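Local coordinates for periplasmic sugar-binding protein (Chloroflexus aurantiacus, PDB 4RXU) that binds D-glucose in the cleft between its two lobes and probably delivers sugar to an ABC transporter as its periplasmic solute-binding component, at residues Q62-F67 / E80-K85; G34-T39 / K76-A81; K178-K183 / G187-K192. One frame throughout, in Å; residues are numbered along the deposited sequence.

Contact 1: Q62-F67 / E80-K85; sequences QVEILF and EALIAK
E64 and K85 form a salt bridge at the edge of the layer between strand 61-67 and helix 72-84. The lysine NZ lies 3.5 Å from E64 OE1, so the bond counts only as weak. K85 CD and CE are each 3.6 Å from the same oxygen, which therefore lies beside the end of the lysine chain rather than straight ahead of its ammonium group. Two torsions set this up: E64 holds CG anti to the backbone N (chi1 -173°) and runs out extended toward the helix, while the lysine bends at its last torsion (chi4 86°), and the two chains cross at about a right angle. Beside the salt bridge the leucines meet tip to tip, L66 CD1 standing 3.9 Å from L82 CG. L82 CD2 also passes 3.8 Å from E64 OE1, so an apolar methyl touches that oxygen as well.

The backbone bonds of E64 and L66 go to the neighbouring strand 29-37, those of the helix to its own preceding turn: along 80-85, A84 N reaches E80 O (3.0 Å) and K85 N reaches A81 O (3.1 Å). L82 continues inward onto V36 and I87. A helix laid on the sheet next to the strand that leads into it is the first half of a beta-alpha-beta crossover, here in the N-terminal lobe of a type I periplasmic binding protein fold.

Contact 2: G34-T39 / K76-A81; sequences GIVLPT and KENVEA
V36 meets N78 and V79 of helix 72-84 through its two methyl groups, and the contact is wholly van der Waals. CG2 of V36 lies 4.2 Å from CB of N78 and 4.5 Å from CG2 of V79, a loose touch. With CG1 anti to the backbone N (chi1 180°), the valine spreads its branches: CG2 serves both helix residues, while CG1 faces the amide end of N78. The interface is small, 106 Å² in all, but each of the three touching side chains is buried. L90 packs against V36 and V79 alike, I92 adds to the cover of V79, and L66 lies against N78.

Hydrogen bonds hold the strand in its sheet and the helix to itself. G34 and V36 bond to strand 89-92, and strand 61-67 flanks the other side. In the helix, E80 N is 2.9 Å from K76 O and A81 N 2.8 Å from E77 O.

Beyond the strand, P38 and T39 lean on W45, a residue of the glucose pocket. A central parallel strand covered by a helix, its C-terminal end opening into a ligand-binding loop, is the arrangement of the Rossmann-like lobes of type I periplasmic binding proteins.

Contact 3: K178-K183 / G187-K192; sequences KVLQPK and GTFVIK
K183 O accepts the backbone N-H of F189 at 2.9 Å, with an N-H...O angle of 161°, and this bond ties the last turns of helix 167-185 to the start of strand 189-191. Between the two residues the chain turns sharply: G187 is the first residue after the helix to leave helical angles, and it does so with a positive phi (89°), where a side chain would jam against the carbonyl O of D186. Upstream the helix is kinked at V179 and P182, and K183 N makes a weak bond to L180 O.

The turn belongs to a beta-alpha-beta unit, strand 155-159, helix 167-185 and strand 189-191, in which the returning strand becomes an outermost member of the parallel sheet, bonded along its backbone to strand 155-159.

The K183 chain bends at its second and third torsions and crosses T188 obliquely, which brings its end to the threonine hydroxyl. CE comes to 3.3 Å from T188 OG1, and K183 NZ makes a weak hydrogen bond of 3.2 Å to that oxygen. D186 takes the stronger share, its carboxylate forming a salt bridge with K183 NZ and a hydrogen bond with T188 OG1.

The F189 ring lies obliquely against the helix. K183 CB is 3.8 Å from its CD2, and L180 CD2 is 4.0 Å from its CE2. Elsewhere the ring packs on A150 and L157 and makes an edge-to-face pair with Y247. Replacing F189 by an alanine is likely to open a gap beside L180 and K183 CB and to leave Y247 without its edge-to-face partner.

Contacts 1 and 2 are two portions of one helix-on-sheet layer. Their centres are 6 Å apart, they share E80 and A81 of helix 72-84, and their strands are joined directly: L66 N to I35 O and L66 O to L37 N are probable hydrogen bonds, both 2.9 Å. Contact 3 belongs to the other lobe, with its centre about 46 Å from that of contact 1 and about 40 Å from that of contact 2; nearest atoms are about 30 and 25 Å apart. Glucose lies between the lobes. The chain just beyond 34-39 supplies E42, R44 and W45 to it, and the start of the helix used in contact 3 supplies N168 and F172.

Contact 1: Q62-F67 / E80-K85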
loop_
_atom_site.group_PDB
_atom_site.type_symbol
_atom_site.label_atom_id
_atom_site.label_comp_id
_atom_site.label_asym_id
_atom_site.label_seq_id
_atom_site.Cartn_x
_atom_site.Cartn_y
_atom_site.Cartn_z
ATOM N N GLN A 62 -13.598 -9.664 21.615
ATOM C CA GLN A 62 -14.613 -9.437 20.606
ATOM C C GLN A 62 -14.675 -7.960 20.250
ATOM O O GLN A 62 -14.896 -7.100 21.110
ATOM C CB GLN A 62 -15.992 -9.911 21.033
ATOM C CG GLN A 62 -16.889 -10.107 19.812
ATOM C CD GLN A 62 -18.044 -9.122 19.718
ATOM O OE1 GLN A 62 -17.911 -8.009 19.195
ATOM N NE2 GLN A 62 -19.209 -9.555 20.198
ATOM N N VAL A 63 -14.432 -7.696 18.975
ATOM C CA VAL A 63 -14.392 -6.343 18.420
ATOM C C VAL A 63 -15.058 -6.378 17.041
ATOM O O VAL A 63 -14.715 -7.210 16.187
ATOM C CB VAL A 63 -12.935 -5.864 18.270
ATOM C CG1 VAL A 63 -12.842 -4.557 17.495
ATOM C CG2 VAL A 63 -12.249 -5.748 19.618
ATOM N N GLU A 64 -16.005 -5.472 16.822
ATOM C CA GLU A 64 -16.716 -5.440 15.553
ATOM C C GLU A 64 -15.837 -4.837 14.451
ATOM O O GLU A 64 -15.152 -3.835 14.672
ATOM C CB GLU A 64 -18.037 -4.667 15.665
ATOM C CG GLU A 64 -18.891 -4.748 14.406
ATOM C CD GLU A 64 -20.301 -4.212 14.601
ATOM O OE1 GLU A 64 -20.514 -3.409 15.539
ATOM O OE2 GLU A 64 -21.200 -4.592 13.815
ATOM N N ILE A 65 -15.867 -5.475 13.283
ATOM C CA ILE A 65 -15.210 -4.993 12.062
ATOM C C ILE A 65 -16.292 -4.640 11.051
ATOM O O ILE A 65 -17.137 -5.453 10.735
ATOM C CB ILE A 65 -14.293 -6.074 11.449
ATOM C CG1 ILE A 65 -13.231 -6.509 12.482
ATOM C CG2 ILE A 65 -13.622 -5.583 10.169
ATOM C CD1 ILE A 65 -12.382 -7.700 12.071
ATOM N N LEU A 66 -16.274 -3.402 10.594
ATOM C CA LEU A 66 -17.173 -2.903 9.554
ATOM C C LEU A 66 -16.369 -2.485 8.332
ATOM O O LEU A 66 -15.269 -1.923 8.453
ATOM C CB LEU A 66 -17.942 -1.673 10.027
ATOM C CG LEU A 66 -18.867 -1.941 11.209
ATOM C CD1 LEU A 66 -19.468 -0.657 11.754
ATOM C CD2 LEU A 66 -19.967 -2.912 10.831
ATOM N N PHE A 67 -16.930 -2.753 7.164
ATOM C CA PHE A 67 -16.333 -2.299 5.910
ATOM C C PHE A 67 -17.155 -1.128 5.377
ATOM O O PHE A 67 -18.366 -1.075 5.526
ATOM C CB PHE A 67 -16.253 -3.412 4.843
ATOM C CG PHE A 67 -15.127 -4.385 5.065
ATOM C CD1 PHE A 67 -15.282 -5.475 5.907
ATOM C CD2 PHE A 67 -13.880 -4.193 4.443
ATOM C CE1 PHE A 67 -14.244 -6.364 6.122
ATOM C CE2 PHE A 67 -12.842 -5.074 4.664
ATOM C CZ PHE A 67 -13.024 -6.155 5.502
ATOM N N GLU A 80 -20.260 6.437 13.051
ATOM C CA GLU A 80 -21.360 6.894 13.896
ATOM C C GLU A 80 -22.058 5.724 14.612
ATOM O O GLU A 80 -22.431 5.833 15.795
ATOM C CB GLU A 80 -22.332 7.752 13.093
ATOM C CG GLU A 80 -21.678 9.045 12.596
ATOM C CD GLU A 80 -22.468 9.798 11.553
ATOM O OE1 GLU A 80 -23.165 9.156 10.749
ATOM O OE2 GLU A 80 -22.364 11.052 11.530
ATOM N N ALA A 81 -22.181 4.593 13.919
ATOM C CA ALA A 81 -22.811 3.395 14.496
ATOM C C ALA A 81 -21.973 2.879 15.649
ATOM O O ALA A 81 -22.498 2.491 16.682
ATOM C CB ALA A 81 -22.960 2.312 13.455
ATOM N N LEU A 82 -20.653 2.903 15.474
ATOM C CA LEU A 82 -19.760 2.391 16.508
ATOM C C LEU A 82 -19.771 3.307 17.738
ATOM O O LEU A 82 -19.767 2.845 18.877
ATOM C CB LEU A 82 -18.350 2.255 15.953
ATOM C CG LEU A 82 -18.202 1.090 14.963
ATOM C CD1 LEU A 82 -16.853 1.176 14.247
ATOM C CD2 LEU A 82 -18.403 -0.279 15.613
ATOM N N ILE A 83 -19.791 4.614 17.491
ATOM C CA ILE A 83 -19.921 5.599 18.582
ATOM C C ILE A 83 -21.162 5.285 19.394
ATOM O O ILE A 83 -21.117 5.293 20.629
ATOM C CB ILE A 83 -19.998 7.033 18.053
ATOM C CG1 ILE A 83 -18.631 7.453 17.510
ATOM C CG2 ILE A 83 -20.464 7.990 19.149
ATOM C CD1 ILE A 83 -18.689 8.706 16.659
ATOM N N ALA A 84 -22.255 4.986 18.700
ATOM C CA ALA A 84 -23.533 4.756 19.356
ATOM C C ALA A 84 -23.541 3.462 20.155
ATOM O O ALA A 84 -24.269 3.324 21.141
ATOM C CB ALA A 84 -24.664 4.779 18.350
ATOM N N LYS A 85 -22.730 2.513 19.724
ATOM C CA LYS A 85 -22.513 1.290 20.487
ATOM C C LYS A 85 -21.564 1.422 21.672
ATOM O O LYS A 85 -21.385 0.470 22.428
ATOM C CB LYS A 85 -21.967 0.229 19.574
ATOM C CG LYS A 85 -22.993 -0.247 18.585
ATOM C CD LYS A 85 -22.493 -1.515 17.944
ATOM C CE LYS A 85 -23.515 -2.060 16.971
ATOM N NZ LYS A 85 -23.320 -1.397 15.656
#

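Contact 2: G34-T39 / K76-A81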
loop_
_atom_site.group_PDB
_atom_site.type_symbol
_atom_site.label_atom_id
_atom_site.label_comp_id
_atom_site.label_asym_id
_atom_site.label_seq_id
_atom_site.Cartn_x
_atom_site.Cartn_y
_atom_site.Cartn_z
ATOM N N GLY A 34 -13.825 -0.440 17.907
ATOM C CA GLY A 34 -14.428 -0.727 16.619
ATOM C C GLY A 34 -13.369 -0.579 15.554
ATOM O O GLY A 34 -12.461 0.256 15.677
ATOM N N ILE A 35 -13.449 -1.447 14.547
ATOM C CA ILE A 35 -12.515 -1.458 13.431
ATOM C C ILE A 35 -13.263 -1.140 12.153
ATOM O O ILE A 35 -14.292 -1.763 11.883
ATOM C CB ILE A 35 -11.821 -2.820 13.291
ATOM C CG1 ILE A 35 -10.934 -3.091 14.513
ATOM C CG2 ILE A 35 -10.967 -2.889 12.025
ATOM C CD1 ILE A 35 -10.493 -4.550 14.631
ATOM N N VAL A 36 -12.765 -0.164 11.387
ATOM C CA VAL A 36 -13.379 0.187 10.099
ATOM C C VAL A 36 -12.363 0.052 8.996
ATOM O O VAL A 36 -11.287 0.649 9.067
ATOM C CB VAL A 36 -14.011 1.604 10.107
ATOM C CG1 VAL A 36 -14.648 1.970 8.758
ATOM C CG2 VAL A 36 -15.066 1.706 11.198
ATOM N N LEU A 37 -12.692 -0.783 8.015
ATOM C CA LEU A 37 -11.805 -1.031 6.852
ATOM C C LEU A 37 -12.507 -0.549 5.587
ATOM O O LEU A 37 -13.726 -0.539 5.527
ATOM C CB LEU A 37 -11.448 -2.512 6.759
ATOM C CG LEU A 37 -10.589 -3.027 7.936
ATOM C CD1 LEU A 37 -10.456 -4.538 7.802
ATOM C CD2 LEU A 37 -9.215 -2.354 8.036
ATOM N N PRO A 38 -11.739 -0.177 4.548
ATOM C CA PRO A 38 -12.358 0.631 3.500
ATOM C C PRO A 38 -13.194 -0.129 2.490
ATOM O O PRO A 38 -14.225 0.382 2.043
ATOM C CB PRO A 38 -11.153 1.301 2.830
ATOM C CG PRO A 38 -10.033 0.312 3.052
ATOM C CD PRO A 38 -10.273 -0.125 4.473
ATOM N N THR A 39 -12.768 -1.337 2.128
ATOM C CA THR A 39 -13.448 -2.095 1.084
ATOM C C THR A 39 -12.992 -3.539 1.095
ATOM O O THR A 39 -11.842 -3.812 1.434
ATOM C CB THR A 39 -13.208 -1.477 -0.328
ATOM O OG1 THR A 39 -13.899 -2.234 -1.321
ATOM C CG2 THR A 39 -11.736 -1.425 -0.682
ATOM N N LYS A 76 -18.352 7.099 7.317
ATOM C CA LYS A 76 -18.766 7.989 8.371
ATOM C C LYS A 76 -19.935 7.376 9.141
ATOM O O LYS A 76 -19.945 7.446 10.376
ATOM C CB LYS A 76 -19.118 9.387 7.847
ATOM C CG LYS A 76 -19.374 10.366 8.978
ATOM C CD LYS A 76 -19.658 11.751 8.463
ATOM C CE LYS A 76 -19.589 12.790 9.573
ATOM N NZ LYS A 76 -20.617 12.444 10.581
ATOM N N GLU A 77 -20.893 6.791 8.430
ATOM C CA GLU A 77 -21.984 6.063 9.066
ATOM C C GLU A 77 -21.453 4.973 9.991
ATOM O O GLU A 77 -21.901 4.841 11.130
ATOM C CB GLU A 77 -22.908 5.452 8.009
ATOM C CG GLU A 77 -23.625 6.477 7.145
ATOM C CD GLU A 77 -24.926 5.949 6.575
ATOM O OE1 GLU A 77 -25.094 4.713 6.515
ATOM O OE2 GLU A 77 -25.783 6.771 6.185
ATOM N N ASN A 78 -20.498 4.195 9.493
ATOM C CA ASN A 78 -19.902 3.133 10.271
ATOM C C ASN A 78 -19.355 3.682 11.578
ATOM O O ASN A 78 -19.558 3.098 12.659
ATOM C CB ASN A 78 -18.776 2.453 9.486
ATOM C CG ASN A 78 -19.263 1.527 8.391
ATOM O OD1 ASN A 78 -18.473 1.209 7.465
ATOM N ND2 ASN A 78 -20.478 1.033 8.494
ATOM N N VAL A 79 -18.622 4.785 11.476
ATOM C CA VAL A 79 -18.079 5.414 12.680
ATOM C C VAL A 79 -19.218 5.823 13.612
ATOM O O VAL A 79 -19.157 5.599 14.818
ATOM C CB VAL A 79 -17.162 6.592 12.330
ATOM C CG1 VAL A 79 -16.738 7.389 13.554
ATOM C CG2 VAL A 79 -15.923 6.056 11.636
ATOM N N GLU A 80 -20.260 6.437 13.051
ATOM C CA GLU A 80 -21.360 6.894 13.896
ATOM C C GLU A 80 -22.058 5.724 14.612
ATOM O O GLU A 80 -22.431 5.833 15.795
ATOM C CB GLU A 80 -22.332 7.752 13.093
ATOM C CG GLU A 80 -21.678 9.045 12.596
ATOM C CD GLU A 80 -22.468 9.798 11.553
ATOM O OE1 GLU A 80 -23.165 9.156 10.749
ATOM O OE2 GLU A 80 -22.364 11.052 11.530
ATOM N N ALA A 81 -22.181 4.593 13.919
ATOM C CA ALA A 81 -22.811 3.395 14.496
ATOM C C ALA A 81 -21.973 2.879 15.649
ATOM O O ALA A 81 -22.498 2.491 16.682
ATOM C CB ALA A 81 -22.960 2.312 13.455
#

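Contact 3: K178-K183 / G187-K192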
loop_
_atom_site.group_PDB
_atom_site.type_symbol
_atom_site.label_atom_id
_atom_site.label_comp_id
_atom_site.label_asym_id
_atom_site.label_seq_id
_atom_site.Cartn_x
_atom_site.Cartn_y
_atom_site.Cartn_z
ATOM N N LYS A 178 12.225 9.031 -5.542
ATOM C CA LYS A 178 13.491 9.508 -5.000
ATOM C C LYS A 178 14.651 8.562 -5.257
ATOM O O LYS A 178 15.800 8.951 -5.069
ATOM C CB LYS A 178 13.345 9.937 -3.546
ATOM C CG LYS A 178 12.325 11.079 -3.459
ATOM C CD LYS A 178 12.510 11.911 -2.246
ATOM C CE LYS A 178 11.807 13.242 -2.314
ATOM N NZ LYS A 178 11.773 13.729 -0.913
ATOM N N VAL A 179 14.342 7.348 -5.722
ATOM C CA VAL A 179 15.348 6.426 -6.244
ATOM C C VAL A 179 15.422 6.476 -7.767
ATOM O O VAL A 179 16.515 6.457 -8.354
ATOM C CB VAL A 179 15.055 4.985 -5.749
ATOM C CG1 VAL A 179 15.904 3.946 -6.474
ATOM C CG2 VAL A 179 15.259 4.888 -4.241
ATOM N N LEU A 180 14.270 6.509 -8.416
ATOM C CA LEU A 180 14.270 6.499 -9.875
ATOM C C LEU A 180 14.731 7.800 -10.539
ATOM O O LEU A 180 15.374 7.763 -11.583
ATOM C CB LEU A 180 12.897 6.107 -10.436
ATOM C CG LEU A 180 12.364 4.734 -10.058
ATOM C CD1 LEU A 180 10.880 4.625 -10.394
ATOM C CD2 LEU A 180 13.144 3.627 -10.739
ATOM N N GLN A 181 14.392 8.939 -9.941
ATOM C CA GLN A 181 14.629 10.205 -10.602
ATOM C C GLN A 181 16.114 10.415 -10.968
ATOM O O GLN A 181 16.420 10.805 -12.101
ATOM C CB GLN A 181 14.035 11.374 -9.800
ATOM C CG GLN A 181 14.225 12.741 -10.447
ATOM C CD GLN A 181 15.626 13.330 -10.241
ATOM O OE1 GLN A 181 16.244 13.155 -9.181
ATOM N NE2 GLN A 181 16.116 14.060 -11.250
ATOM N N PRO A 182 17.039 10.127 -10.038
ATOM C CA PRO A 182 18.434 10.281 -10.450
ATOM C C PRO A 182 18.819 9.369 -11.605
ATOM O O PRO A 182 19.664 9.721 -12.409
ATOM C CB PRO A 182 19.210 9.858 -9.211
ATOM C CG PRO A 182 18.297 10.140 -8.078
ATOM C CD PRO A 182 16.914 9.910 -8.587
ATOM N N LYS A 183 18.230 8.184 -11.651
ATOM C CA LYS A 183 18.511 7.219 -12.718
ATOM C C LYS A 183 17.768 7.483 -14.026
ATOM O O LYS A 183 18.033 6.854 -15.040
ATOM C CB LYS A 183 18.242 5.808 -12.201
ATOM C CG LYS A 183 19.081 5.481 -10.968
ATOM C CD LYS A 183 20.567 5.657 -11.176
ATOM C CE LYS A 183 21.066 4.692 -12.219
ATOM N NZ LYS A 183 22.512 4.964 -12.449
ATOM N N GLY A 187 20.184 9.125 -17.502
ATOM C CA GLY A 187 19.959 8.418 -18.768
ATOM C C GLY A 187 19.798 6.906 -18.653
ATOM O O GLY A 187 19.569 6.241 -19.663
ATOM N N THR A 188 19.857 6.370 -17.434
ATOM C CA THR A 188 19.700 4.932 -17.268
ATOM C C THR A 188 18.321 4.457 -17.696
ATOM O O THR A 188 18.191 3.474 -18.430
ATOM C CB THR A 188 19.969 4.514 -15.819
ATOM O OG1 THR A 188 21.304 4.893 -15.462
ATOM C CG2 THR A 188 19.806 3.002 -15.646
ATOM N N PHE A 189 17.300 5.166 -17.218
ATOM C CA PHE A 189 15.918 4.898 -17.573
ATOM C C PHE A 189 15.315 6.011 -18.428
ATOM O O PHE A 189 15.653 7.189 -18.273
ATOM C CB PHE A 189 15.053 4.775 -16.328
ATOM C CG PHE A 189 15.322 3.564 -15.504
ATOM C CD1 PHE A 189 15.076 2.299 -16.015
ATOM C CD2 PHE A 189 15.784 3.697 -14.190
ATOM C CE1 PHE A 189 15.288 1.183 -15.224
ATOM C CE2 PHE A 189 16.000 2.583 -13.401
ATOM C CZ PHE A 189 15.761 1.324 -13.920
ATOM N N VAL A 190 14.382 5.613 -19.281
ATOM C CA VAL A 190 13.604 6.533 -20.077
ATOM C C VAL A 190 12.145 6.215 -19.845
ATOM O O VAL A 190 11.706 5.095 -20.086
ATOM C CB VAL A 190 13.927 6.416 -21.576
ATOM C CG1 VAL A 190 12.994 7.254 -22.429
ATOM C CG2 VAL A 190 15.363 6.819 -21.839
ATOM N N ILE A 191 11.416 7.202 -19.328
ATOM C CA ILE A 191 10.010 7.028 -18.986
ATOM C C ILE A 191 9.160 6.894 -20.242
ATOM O O ILE A 191 9.195 7.772 -21.102
ATOM C CB ILE A 191 9.480 8.219 -18.187
ATOM C CG1 ILE A 191 10.245 8.406 -16.866
ATOM C CG2 ILE A 191 7.984 8.053 -17.884
ATOM C CD1 ILE A 191 10.014 9.771 -16.247
ATOM N N LYS A 192 8.351 5.841 -20.325
ATOM C CA LYS A 192 7.571 5.589 -21.539
ATOM C C LYS A 192 6.076 5.830 -21.445
ATOM O O LYS A 192 5.406 5.788 -22.480
ATOM C CB LYS A 192 7.756 4.148 -22.013
ATOM C CG LYS A 192 9.211 3.792 -22.219
ATOM C CD LYS A 192 9.800 4.606 -23.350
ATOM C CE LYS A 192 11.263 4.253 -23.550
ATOM N NZ LYS A 192 11.721 4.866 -24.816
#